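Local coordinates for tryptophan halogenase (Shewanella frigidimarina, PDB 2PYX), which belongs to the flavin-dependent tryptophan halogenase family and probably uses FAD to halogenate tryptophan or a related substrate, at residues L410-S415 against D420-D425; N96-P101 against Y470-N475; Q279-I284 against S301-D306; V295-S300 against Q310-N315. One frame throughout, in Å; residues are numbered along the deposited sequence. Where two conformers were deposited one is given.

Contact 1: L410-S415 against D420-D425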
# COMPACT_ATOMS: atom_id res chain seq x y z
N LEU A 410 -12.59 -0.70 9.72
CA LEU A 410 -12.71 0.39 10.70
C LEU A 410 -13.17 1.70 10.05
O LEU A 410 -13.90 2.46 10.65
CB LEU A 410 -11.34 0.63 11.38
CG LEU A 410 -11.30 1.72 12.48
CD1 LEU A 410 -12.17 1.39 13.64
CD2 LEU A 410 -9.85 1.95 12.98
N HIS A 411 -12.65 1.99 8.85
CA HIS A 411 -12.95 3.24 8.16
C HIS A 411 -14.45 3.36 7.93
O HIS A 411 -14.99 4.48 7.93
CB HIS A 411 -12.24 3.35 6.81
CG HIS A 411 -10.75 3.48 6.88
ND1 HIS A 411 -9.94 2.49 7.42
CD2 HIS A 411 -9.91 4.45 6.44
CE1 HIS A 411 -8.67 2.85 7.28
NE2 HIS A 411 -8.62 4.03 6.68
N TYR A 412 -15.10 2.25 7.67
CA TYR A 412 -16.55 2.23 7.42
C TYR A 412 -17.37 2.19 8.68
O TYR A 412 -18.42 2.81 8.80
CB TYR A 412 -16.94 1.01 6.56
CG TYR A 412 -16.33 1.00 5.19
CD1 TYR A 412 -16.94 1.67 4.15
CD2 TYR A 412 -15.15 0.32 4.89
CE1 TYR A 412 -16.40 1.67 2.91
CE2 TYR A 412 -14.63 0.29 3.62
CZ TYR A 412 -15.25 0.98 2.62
OH TYR A 412 -14.72 0.97 1.34
N VAL A 413 -16.95 1.36 9.62
CA VAL A 413 -17.83 1.02 10.77
C VAL A 413 -18.14 2.19 11.66
O VAL A 413 -19.20 2.23 12.29
CB VAL A 413 -17.22 -0.05 11.70
CG1 VAL A 413 -18.14 -0.27 12.97
CG2 VAL A 413 -17.06 -1.32 11.01
N ILE A 414 -17.20 3.13 11.75
CA ILE A 414 -17.37 4.28 12.64
C ILE A 414 -17.91 5.54 11.95
O ILE A 414 -17.96 6.63 12.55
CB ILE A 414 -16.10 4.58 13.44
CG1 ILE A 414 -14.98 5.06 12.53
CG2 ILE A 414 -15.69 3.34 14.24
CD1 ILE A 414 -13.63 5.22 13.26
N SER A 415 -18.37 5.39 10.72
CA SER A 415 -19.14 6.46 10.08
C SER A 415 -20.47 6.67 10.79
O SER A 415 -21.02 5.76 11.42
CB SER A 415 -19.43 6.11 8.61
OG SER A 415 -20.07 7.23 7.97
N ASP A 420 -27.85 6.17 3.24
CA ASP A 420 -27.69 5.08 2.30
C ASP A 420 -27.57 3.72 2.99
O ASP A 420 -26.82 3.54 3.96
CB ASP A 420 -26.46 5.29 1.46
CG ASP A 420 -26.50 6.57 0.68
OD1 ASP A 420 -27.35 6.63 -0.25
OD2 ASP A 420 -25.69 7.47 0.99
N ARG A 421 -28.27 2.74 2.42
CA ARG A 421 -28.23 1.37 2.95
C ARG A 421 -26.79 0.85 3.07
O ARG A 421 -26.48 0.13 4.01
CB ARG A 421 -29.06 0.43 2.06
CG ARG A 421 -29.11 -1.00 2.59
CD ARG A 421 -30.00 -1.92 1.79
NE ARG A 421 -29.57 -2.13 0.39
CZ ARG A 421 -28.79 -3.10 -0.06
NH1 ARG A 421 -28.21 -3.92 0.79
NH2 ARG A 421 -28.57 -3.24 -1.34
N TYR A 422 -25.99 1.15 2.06
CA TYR A 422 -24.57 0.72 2.03
C TYR A 422 -23.87 1.05 3.35
O TYR A 422 -23.20 0.19 3.97
CB TYR A 422 -23.84 1.39 0.88
CG TYR A 422 -22.36 1.11 0.78
CD1 TYR A 422 -21.89 -0.01 0.11
CD2 TYR A 422 -21.44 2.01 1.30
CE1 TYR A 422 -20.54 -0.23 -0.06
CE2 TYR A 422 -20.11 1.80 1.17
CZ TYR A 422 -19.64 0.67 0.49
OH TYR A 422 -18.31 0.42 0.32
N TRP A 423 -24.03 2.29 3.81
CA TRP A 423 -23.33 2.74 5.01
C TRP A 423 -23.94 2.12 6.26
O TRP A 423 -23.24 1.74 7.20
CB TRP A 423 -23.23 4.28 5.04
CG TRP A 423 -22.35 4.76 3.96
CD1 TRP A 423 -22.70 5.15 2.70
CD2 TRP A 423 -20.90 4.83 4.00
NE1 TRP A 423 -21.59 5.48 1.97
CE2 TRP A 423 -20.47 5.27 2.74
CE3 TRP A 423 -19.94 4.58 4.99
CZ2 TRP A 423 -19.12 5.44 2.43
CZ3 TRP A 423 -18.61 4.78 4.68
CH2 TRP A 423 -18.21 5.23 3.43
N ARG A 424 -25.28 2.00 6.30
CA ARG A 424 -25.92 1.36 7.41
C ARG A 424 -25.51 -0.09 7.51
O ARG A 424 -25.28 -0.60 8.59
CB ARG A 424 -27.47 1.50 7.32
CG ARG A 424 -27.96 2.96 7.27
CD ARG A 424 -29.51 3.12 7.32
NE ARG A 424 -30.20 2.47 6.18
CZ ARG A 424 -30.61 3.08 5.07
NH1 ARG A 424 -30.43 4.38 4.87
NH2 ARG A 424 -31.23 2.38 4.14
N ASP A 425 -25.47 -0.79 6.37
CA ASP A 425 -25.08 -2.22 6.33
C ASP A 425 -23.65 -2.43 6.86
O ASP A 425 -23.41 -3.40 7.56
CB ASP A 425 -25.10 -2.72 4.89
CG ASP A 425 -26.47 -3.05 4.38
OD1 ASP A 425 -27.40 -3.29 5.21
OD2 ASP A 425 -26.58 -3.18 3.13
O HOH W 1 -21.11 3.22 8.14
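Tyr412 lays its ring against the six-membered ring of Trp423, with CD1 of the tyrosine 3.6 Å from CZ3 of the indole. The planes are inclined at 37°, centroids 5.5 Å apart, so the rings meet obliquely. Tyr422 comes slantwise to the same tyrosine ring, its OH 3.5 Å from Tyr412 CE1. These two tyrosines share only this packing, for their hydroxyls bond elsewhere, Tyr412 OH to Glu358 and Tyr422 OH to Asn253. Within the short helix 421-425, Tyr422 also sets its CD2 3.5 Å above one face of the Trp423 indole, toward the rim. Ser415 approaches from the loop that follows helix 383-413: its CB lies 4.0 Å from Trp423 CE3, and chi1 (-175°, OG anti to the backbone nitrogen) puts OG equally near while it bonds to Trp97 O. A small serine fits here because it can touch the indole and still serve a backbone carbonyl. Between the backbones, water 1 donates to Tyr412 O and Trp423 O, at 2.8 Å each, joining the two helices where no direct hydrogen bond spans them. Large aromatics suit the place because each offers broad carbon surface and one polar atom: Trp423 NE1, too, has a partner, Gln279 O. The contact is therefore held by aromatic carbon, the polar ends of the rings being satisfied outside the two segments.

Contact 2: N96-P101 against Y470-N475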
# COMPACT_ATOMS: atom_id res chain seq x y z
N ASN A 96 -15.75 13.33 3.45
CA ASN A 96 -17.15 12.95 3.50
C ASN A 96 -17.41 11.52 3.97
O ASN A 96 -18.46 10.97 3.69
CB ASN A 96 -17.85 13.22 2.16
CG ASN A 96 -17.91 14.70 1.82
OD1 ASN A 96 -17.67 15.54 2.67
ND2 ASN A 96 -18.16 14.99 0.56
N TRP A 97 -16.48 10.95 4.72
CA TRP A 97 -16.67 9.60 5.22
C TRP A 97 -17.51 9.56 6.48
O TRP A 97 -18.10 8.52 6.80
CB TRP A 97 -15.31 8.94 5.52
CG TRP A 97 -14.66 8.37 4.35
CD1 TRP A 97 -14.04 9.01 3.32
CD2 TRP A 97 -14.52 6.97 4.10
NE1 TRP A 97 -13.56 8.09 2.40
CE2 TRP A 97 -13.84 6.83 2.88
CE3 TRP A 97 -14.94 5.82 4.80
CZ2 TRP A 97 -13.56 5.58 2.34
CZ3 TRP A 97 -14.64 4.58 4.26
CH2 TRP A 97 -13.97 4.47 3.04
N CYS A 98 -17.51 10.63 7.26
CA CYS A 98 -18.13 10.61 8.57
C CYS A 98 -19.64 10.86 8.62
O CYS A 98 -20.34 10.29 9.47
CB CYS A 98 -17.49 11.61 9.51
SG CYS A 98 -15.75 11.33 9.79
N LYS A 99 -20.11 11.77 7.76
CA LYS A 99 -21.50 12.23 7.85
C LYS A 99 -22.12 12.26 6.46
O LYS A 99 -21.42 12.38 5.47
CB LYS A 99 -21.53 13.63 8.43
CG LYS A 99 -21.10 13.77 9.89
CD LYS A 99 -20.87 15.26 10.18
CE LYS A 99 -20.34 15.56 11.57
NZ LYS A 99 -19.90 17.01 11.64
N ASP A 100 -23.45 12.15 6.41
CA ASP A 100 -24.17 12.43 5.18
C ASP A 100 -23.83 13.87 4.77
O ASP A 100 -23.98 14.77 5.61
CB ASP A 100 -25.66 12.28 5.40
CG ASP A 100 -26.04 10.85 5.69
OD1 ASP A 100 -25.82 10.04 4.79
OD2 ASP A 100 -26.52 10.58 6.78
N PRO A 101 -23.33 14.07 3.55
CA PRO A 101 -22.84 15.40 3.16
C PRO A 101 -23.86 16.53 3.26
O PRO A 101 -25.04 16.35 2.89
CB PRO A 101 -22.37 15.19 1.74
CG PRO A 101 -21.97 13.74 1.70
CD PRO A 101 -23.05 13.09 2.49
N TYR A 470 -9.83 8.56 15.61
CA TYR A 470 -10.06 9.92 16.10
C TYR A 470 -10.21 10.92 14.97
O TYR A 470 -10.84 11.98 15.16
CB TYR A 470 -9.01 10.32 17.12
CG TYR A 470 -9.06 9.38 18.31
CD1 TYR A 470 -10.24 9.19 19.05
CD2 TYR A 470 -7.97 8.58 18.62
CE1 TYR A 470 -10.32 8.27 20.07
CE2 TYR A 470 -8.05 7.65 19.68
CZ TYR A 470 -9.20 7.49 20.39
OH TYR A 470 -9.29 6.56 21.40
N GLY A 471 -9.69 10.63 13.79
CA GLY A 471 -10.05 11.41 12.62
C GLY A 471 -11.55 11.43 12.41
O GLY A 471 -12.12 12.47 11.99
N MSE A 472 -12.19 10.31 12.67
CA MSE A 472 -13.62 10.15 12.49
C MSE A 472 -14.43 10.39 13.75
O MSE A 472 -15.58 9.99 13.86
CB MSE A 472 -13.90 8.78 11.87
CG MSE A 472 -13.21 8.61 10.55
SE MSE A 472 -13.74 6.93 9.64
CE MSE A 472 -15.69 7.38 9.30
N SER A 473 -13.83 11.07 14.74
CA SER A 473 -14.55 11.59 15.91
C SER A 473 -15.12 10.53 16.83
O SER A 473 -16.08 10.77 17.57
CB SER A 473 -15.65 12.55 15.47
OG SER A 473 -15.05 13.62 14.76
N PHE A 474 -14.48 9.36 16.85
CA PHE A 474 -14.90 8.31 17.77
C PHE A 474 -14.67 8.74 19.22
O PHE A 474 -13.64 9.35 19.52
CB PHE A 474 -14.10 7.06 17.46
CG PHE A 474 -14.51 5.83 18.23
CD1 PHE A 474 -15.39 4.92 17.69
CD2 PHE A 474 -13.91 5.52 19.46
CE1 PHE A 474 -15.70 3.75 18.36
CE2 PHE A 474 -14.24 4.36 20.11
CZ PHE A 474 -15.12 3.48 19.57
N ASN A 475 -15.62 8.43 20.10
CA ASN A 475 -15.50 8.82 21.51
C ASN A 475 -14.88 7.73 22.37
O ASN A 475 -15.35 6.59 22.36
CB ASN A 475 -16.87 9.19 22.07
CG ASN A 475 -17.42 10.48 21.49
OD1 ASN A 475 -18.56 10.51 21.07
ND2 ASN A 475 -16.63 11.54 21.50
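Gly471, in the last turn of helix 462-471, reaches Cys98 with its backbone alone, its O being 4.4 Å from the cysteine SG. The next residue carries most of the contact. Met472, present as selenomethionine, has CA 3.6 Å from Cys98 SG, and its CB and CG both lie 3.8 Å from that sulfur, which therefore rests alongside the start of the side chain. Farther out the chain bends at its last torsion (chi3 66°), bringing the methyl CE back to 4.0 Å from the same SG and to 3.7 Å from Trp97 O; Trp97 CB is a little more distant from it, at 4.1 Å. A long, flexible, apolar side chain suits this position, since it can follow the turning backbone of 96-101, and the compact thiol of Cys98 can lie close to the main chain of the helix end. Met472 also packs on Ile414. The Trp97 indole leads off in another direction, meeting Trp423 and Phe94 edge-to-face; its side chain lies about 8 Å from that of Glu361, predicted to bind tryptophan. Ser473 then takes positive phi (66°), and its N bonds to Tyr470 O at 3.2 Å, while Phe474 N turns back to Leu469 O. These paired bonds define a Schellman motif, so the contact sets a Schellman-terminated helix end against the loop joining the antiparallel strands 87-95 and 108-112.

Contact 3: Q279-I284 against S301-D306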
# COMPACT_ATOMS: atom_id res chain seq x y z
N GLN A 279 -18.81 8.06 -1.16
CA GLN A 279 -19.97 8.18 -2.04
C GLN A 279 -21.10 7.33 -1.46
O GLN A 279 -20.89 6.64 -0.43
CB GLN A 279 -19.59 7.74 -3.46
CG GLN A 279 -18.39 8.42 -4.06
CD GLN A 279 -18.60 9.91 -4.26
OE1 GLN A 279 -19.69 10.34 -4.70
NE2 GLN A 279 -17.58 10.73 -3.93
N PRO A 280 -22.31 7.36 -2.07
CA PRO A 280 -23.40 6.56 -1.50
C PRO A 280 -23.14 5.06 -1.38
O PRO A 280 -23.70 4.45 -0.46
CB PRO A 280 -24.58 6.88 -2.44
CG PRO A 280 -24.27 8.28 -2.92
CD PRO A 280 -22.79 8.27 -3.14
N ASN A 281 -22.34 4.51 -2.29
CA ASN A 281 -22.14 3.07 -2.37
C ASN A 281 -20.69 2.65 -2.47
O ASN A 281 -20.41 1.57 -3.01
CB ASN A 281 -22.99 2.49 -3.52
CG ASN A 281 -24.45 2.63 -3.24
OD1 ASN A 281 -24.95 2.01 -2.33
ND2 ASN A 281 -25.14 3.46 -4.01
N GLY A 282 -19.80 3.48 -1.96
CA GLY A 282 -18.38 3.20 -2.00
C GLY A 282 -17.59 4.48 -1.80
O GLY A 282 -18.00 5.35 -1.03
N TRP A 283 -16.47 4.60 -2.47
CA TRP A 283 -15.62 5.78 -2.34
C TRP A 283 -14.81 5.95 -3.60
O TRP A 283 -14.54 4.98 -4.33
CB TRP A 283 -14.72 5.66 -1.09
CG TRP A 283 -13.79 4.50 -1.12
CD1 TRP A 283 -14.05 3.18 -0.75
CD2 TRP A 283 -12.41 4.53 -1.52
NE1 TRP A 283 -12.92 2.42 -0.94
CE2 TRP A 283 -11.90 3.22 -1.39
CE3 TRP A 283 -11.55 5.52 -1.99
CZ2 TRP A 283 -10.58 2.89 -1.73
CZ3 TRP A 283 -10.22 5.22 -2.25
CH2 TRP A 283 -9.75 3.90 -2.12
N ILE A 284 -14.41 7.20 -3.84
CA ILE A 284 -13.62 7.55 -5.01
C ILE A 284 -12.19 7.95 -4.65
O ILE A 284 -12.01 8.80 -3.78
CB ILE A 284 -14.30 8.67 -5.77
CG1 ILE A 284 -15.54 8.10 -6.45
CG2 ILE A 284 -13.40 9.28 -6.81
CD1 ILE A 284 -16.44 9.15 -7.16
N SER A 301 -21.45 -3.94 -6.04
CA SER A 301 -22.50 -4.28 -7.02
C SER A 301 -23.78 -4.79 -6.40
O SER A 301 -24.81 -4.81 -7.09
CB SER A 301 -21.99 -5.30 -8.01
OG SER A 301 -21.56 -6.49 -7.40
N SER A 302 -23.74 -5.22 -5.13
CA SER A 302 -24.99 -5.59 -4.47
C SER A 302 -25.71 -4.41 -3.88
O SER A 302 -26.80 -4.59 -3.31
CB SER A 302 -24.78 -6.68 -3.43
OG SER A 302 -24.03 -6.20 -2.34
N HIS A 303 -25.14 -3.20 -4.02
CA HIS A 303 -25.79 -1.98 -3.60
C HIS A 303 -26.15 -1.03 -4.75
O HIS A 303 -27.08 -0.25 -4.59
CB HIS A 303 -24.93 -1.22 -2.58
CG HIS A 303 -24.82 -1.94 -1.28
ND1 HIS A 303 -23.88 -2.92 -1.05
CD2 HIS A 303 -25.54 -1.84 -0.14
CE1 HIS A 303 -24.03 -3.39 0.17
NE2 HIS A 303 -25.05 -2.77 0.74
N THR A 304 -25.41 -1.09 -5.85
CA THR A 304 -25.68 -0.26 -7.01
C THR A 304 -25.35 -0.99 -8.30
O THR A 304 -24.43 -1.82 -8.36
CB THR A 304 -24.90 1.05 -6.97
OG1 THR A 304 -25.22 1.83 -8.14
CG2 THR A 304 -23.40 0.84 -6.99
N ASN A 305 -26.11 -0.69 -9.36
CA ASN A 305 -25.72 -1.16 -10.69
C ASN A 305 -24.60 -0.31 -11.28
O ASN A 305 -24.16 0.68 -10.65
CB ASN A 305 -26.92 -1.31 -11.63
CG ASN A 305 -27.49 -0.00 -12.08
OD1 ASN A 305 -26.85 1.04 -12.01
ND2 ASN A 305 -28.71 -0.06 -12.60
N ASP A 306 -24.08 -0.72 -12.43
CA ASP A 306 -22.96 -0.04 -13.02
C ASP A 306 -23.34 1.28 -13.69
O ASP A 306 -22.54 2.22 -13.71
CB ASP A 306 -22.23 -0.96 -13.98
CG ASP A 306 -21.76 -2.23 -13.32
OD1 ASP A 306 -21.18 -2.16 -12.21
OD2 ASP A 306 -21.96 -3.30 -13.90
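Asn281 reaches both His303 and Thr304 with its amide, passing each at a slant. Its chi1 of -66° turns CG anti to the carbonyl carbon and so out over the 301-306 loop. OD1 comes to 3.2 Å from His303 CB, and ND2 lies 3.8 Å from Thr304 CB; nearer its own backbone, Asn281 CB touches Thr304 CG2 at 3.9 Å. None of this is hydrogen bonding: the amide packs by van der Waals contact, its plane 30° from that of the imidazole. Asparagine is common at the third position of type I turns, and here, in turn 279-282, its short amide just spans to the loop; the turn closes the antiparallel hairpin of strands 274-279 and 282-288, Pro280 fixing phi at the second position and Gln279 N bonding to Gly282 O at 2.8 Å. With an alanine here, the amide's contacts would vanish, which would probably open a gap beside His303 and leave Thr304 CB less covered. The imidazole is fixed at both nitrogens, ND1 by Ser300 OG and NE2 by Asp425 OD2. Thr304 OG1 donates to Asn305 O at 3.0 Å, in the carbonyl plane and on a lone pair. Asn305 is the N-cap of helix 306-317, its OD1 accepting from Asp308 N.

Contact 4: V295-S300 against Q310-N315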
# COMPACT_ATOMS: atom_id res chain seq x y z
N VAL A 295 -8.26 8.49 -11.16
CA VAL A 295 -9.48 8.55 -10.35
C VAL A 295 -10.24 7.22 -10.50
O VAL A 295 -10.28 6.66 -11.59
CB VAL A 295 -10.39 9.75 -10.75
CG1 VAL A 295 -11.69 9.76 -10.00
CG2 VAL A 295 -9.67 11.05 -10.49
N GLY A 296 -10.82 6.71 -9.41
CA GLY A 296 -11.64 5.52 -9.51
C GLY A 296 -12.69 5.44 -8.45
O GLY A 296 -12.45 5.86 -7.32
N TYR A 297 -13.86 4.89 -8.81
CA TYR A 297 -14.92 4.67 -7.87
C TYR A 297 -14.91 3.17 -7.52
O TYR A 297 -15.07 2.31 -8.39
CB TYR A 297 -16.27 5.02 -8.50
CG TYR A 297 -17.48 4.95 -7.61
CD1 TYR A 297 -17.38 4.92 -6.22
CD2 TYR A 297 -18.76 4.93 -8.15
CE1 TYR A 297 -18.56 4.87 -5.40
CE2 TYR A 297 -19.89 4.86 -7.36
CZ TYR A 297 -19.81 4.86 -5.99
OH TYR A 297 -20.88 4.82 -5.17
N VAL A 298 -14.63 2.89 -6.24
CA VAL A 298 -14.73 1.56 -5.65
C VAL A 298 -16.13 1.45 -5.08
O VAL A 298 -16.52 2.26 -4.26
CB VAL A 298 -13.70 1.44 -4.51
CG1 VAL A 298 -13.93 0.18 -3.69
CG2 VAL A 298 -12.31 1.52 -5.07
N TYR A 299 -16.84 0.40 -5.46
CA TYR A 299 -18.24 0.29 -5.06
C TYR A 299 -18.72 -1.18 -4.97
O TYR A 299 -18.04 -2.10 -5.41
CB TYR A 299 -19.15 1.11 -5.99
CG TYR A 299 -19.21 0.68 -7.41
CD1 TYR A 299 -18.29 1.15 -8.32
CD2 TYR A 299 -20.21 -0.18 -7.87
CE1 TYR A 299 -18.32 0.76 -9.64
CE2 TYR A 299 -20.24 -0.58 -9.21
CZ TYR A 299 -19.32 -0.07 -10.11
OH TYR A 299 -19.33 -0.48 -11.44
N SER A 300 -19.90 -1.34 -4.40
CA SER A 300 -20.51 -2.68 -4.20
C SER A 300 -21.61 -2.91 -5.21
O SER A 300 -22.60 -2.18 -5.19
CB SER A 300 -21.10 -2.75 -2.82
OG SER A 300 -21.87 -3.91 -2.64
N GLN A 310 -21.46 4.75 -12.63
CA GLN A 310 -20.80 5.62 -13.58
C GLN A 310 -21.27 7.06 -13.43
O GLN A 310 -20.46 8.00 -13.47
CB GLN A 310 -21.01 5.12 -15.01
CG GLN A 310 -20.27 6.03 -16.00
CD GLN A 310 -20.40 5.59 -17.42
OE1 GLN A 310 -21.28 6.07 -18.15
NE2 GLN A 310 -19.55 4.68 -17.84
N LYS A 311 -22.56 7.24 -13.21
CA LYS A 311 -23.09 8.59 -13.00
C LYS A 311 -22.44 9.27 -11.80
O LYS A 311 -22.04 10.43 -11.85
CB LYS A 311 -24.61 8.60 -12.86
CG LYS A 311 -25.25 9.99 -12.71
CD LYS A 311 -24.98 10.89 -13.92
CE LYS A 311 -25.80 12.19 -13.81
NZ LYS A 311 -25.49 13.16 -14.92
N THR A 312 -22.31 8.53 -10.71
CA THR A 312 -21.62 9.00 -9.54
C THR A 312 -20.19 9.40 -9.85
O THR A 312 -19.73 10.45 -9.39
CB THR A 312 -21.69 7.90 -8.43
OG1 THR A 312 -23.07 7.64 -8.14
CG2 THR A 312 -21.00 8.34 -7.17
N LEU A 313 -19.47 8.58 -10.61
CA LEU A 313 -18.07 8.92 -10.97
C LEU A 313 -18.07 10.24 -11.75
O LEU A 313 -17.25 11.15 -11.51
CB LEU A 313 -17.41 7.84 -11.82
CG LEU A 313 -15.98 8.11 -12.32
CD1 LEU A 313 -15.03 8.44 -11.17
CD2 LEU A 313 -15.49 7.00 -13.17
N PHE A 314 -18.97 10.31 -12.71
CA PHE A 314 -18.97 11.50 -13.59
C PHE A 314 -19.36 12.75 -12.82
O PHE A 314 -18.83 13.83 -13.11
CB PHE A 314 -19.89 11.28 -14.81
CG PHE A 314 -19.36 10.32 -15.83
CD1 PHE A 314 -18.09 9.74 -15.72
CD2 PHE A 314 -20.12 9.97 -16.94
CE1 PHE A 314 -17.62 8.85 -16.67
CE2 PHE A 314 -19.64 9.10 -17.89
CZ PHE A 314 -18.39 8.55 -17.77
N ASN A 315 -20.26 12.64 -11.86
CA ASN A 315 -20.60 13.74 -10.97
C ASN A 315 -19.37 14.23 -10.23
O ASN A 315 -19.13 15.44 -10.10
CB ASN A 315 -21.72 13.40 -10.00
CG ASN A 315 -23.07 13.23 -10.67
OD1 ASN A 315 -23.26 13.65 -11.82
ND2 ASN A 315 -24.01 12.61 -9.97
O HOH W 2 -23.36 5.18 -6.52
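Val295 opens the contact from strand 292-299, its CG1 meeting CD1 of Leu313 at 3.8 Å. The two branched side chains cross at an angle, and the torsion of Leu313 (CG anti to the backbone nitrogen, chi1 177°) carries its methyl to the sheet although its CB bond does not point there. Branched aliphatic residues suit both places, since they pack strand against helix with carbon alone. Tyr297 then resumes the side facing the helix. Its ring meets Thr312 obliquely: CE2 lies 3.7 Å from both CG2 and CB of the threonine, and Tyr297 N is 4.4 Å from Leu313 CD1. Threonine suits the place by offering a methyl to the ring and a hydroxyl to a bridging water, for water 2, in plane at the ring's edge, joins Tyr297 OH (2.8 Å) to Thr312 OG1 (3.0 Å). Tyr297 OH also bonds to Asn281 N, and Thr312 OG1 to Asp308 O one turn earlier in its helix. A phenylalanine in place of Tyr297 would keep the ring packing but would probably leave Asn281 N without this acceptor and water 2 no longer bridging Thr312 OG1 to the strand. Farther along, Tyr299 sets its CB 3.8 Å above one face of the Tyr297 ring, toward the rim, while its own hydroxyl bonds to Asp306 at the start of the helix. Residues 295, 297 and 299 thus share one side of the strand, as alternation in a beta strand requires. With axes 8.8 Å apart and directions 143° apart, this is a strand-loop-helix unit in which helix 306-317 folds back over the sheet that includes strands 255-262 and 282-288.

Overall arrangement
Contacts 3 and 4 have the closest centres, about 7 Å apart; the backbone bond from Val298 N to Trp283 O (2.8 Å) joins their neighbouring antiparallel strands. Contact 1 lies about 12 Å from contact 3 and 11 Å from contact 2, centre to centre, and touches both. It also meets contact 4, where Tyr422 CE1 comes to 3.8 Å from Ser300 CB. Contacts 2 and 4 are some 21 Å apart between centres and do not touch. The first two stand nearest the probable substrate site: Tyr412 is about 9 Å, side chain to side chain, from Glu361, predicted to bind tryptophan, and His411 NE2 bonds to that carboxylate. Contacts 3 and 4 lie away from it.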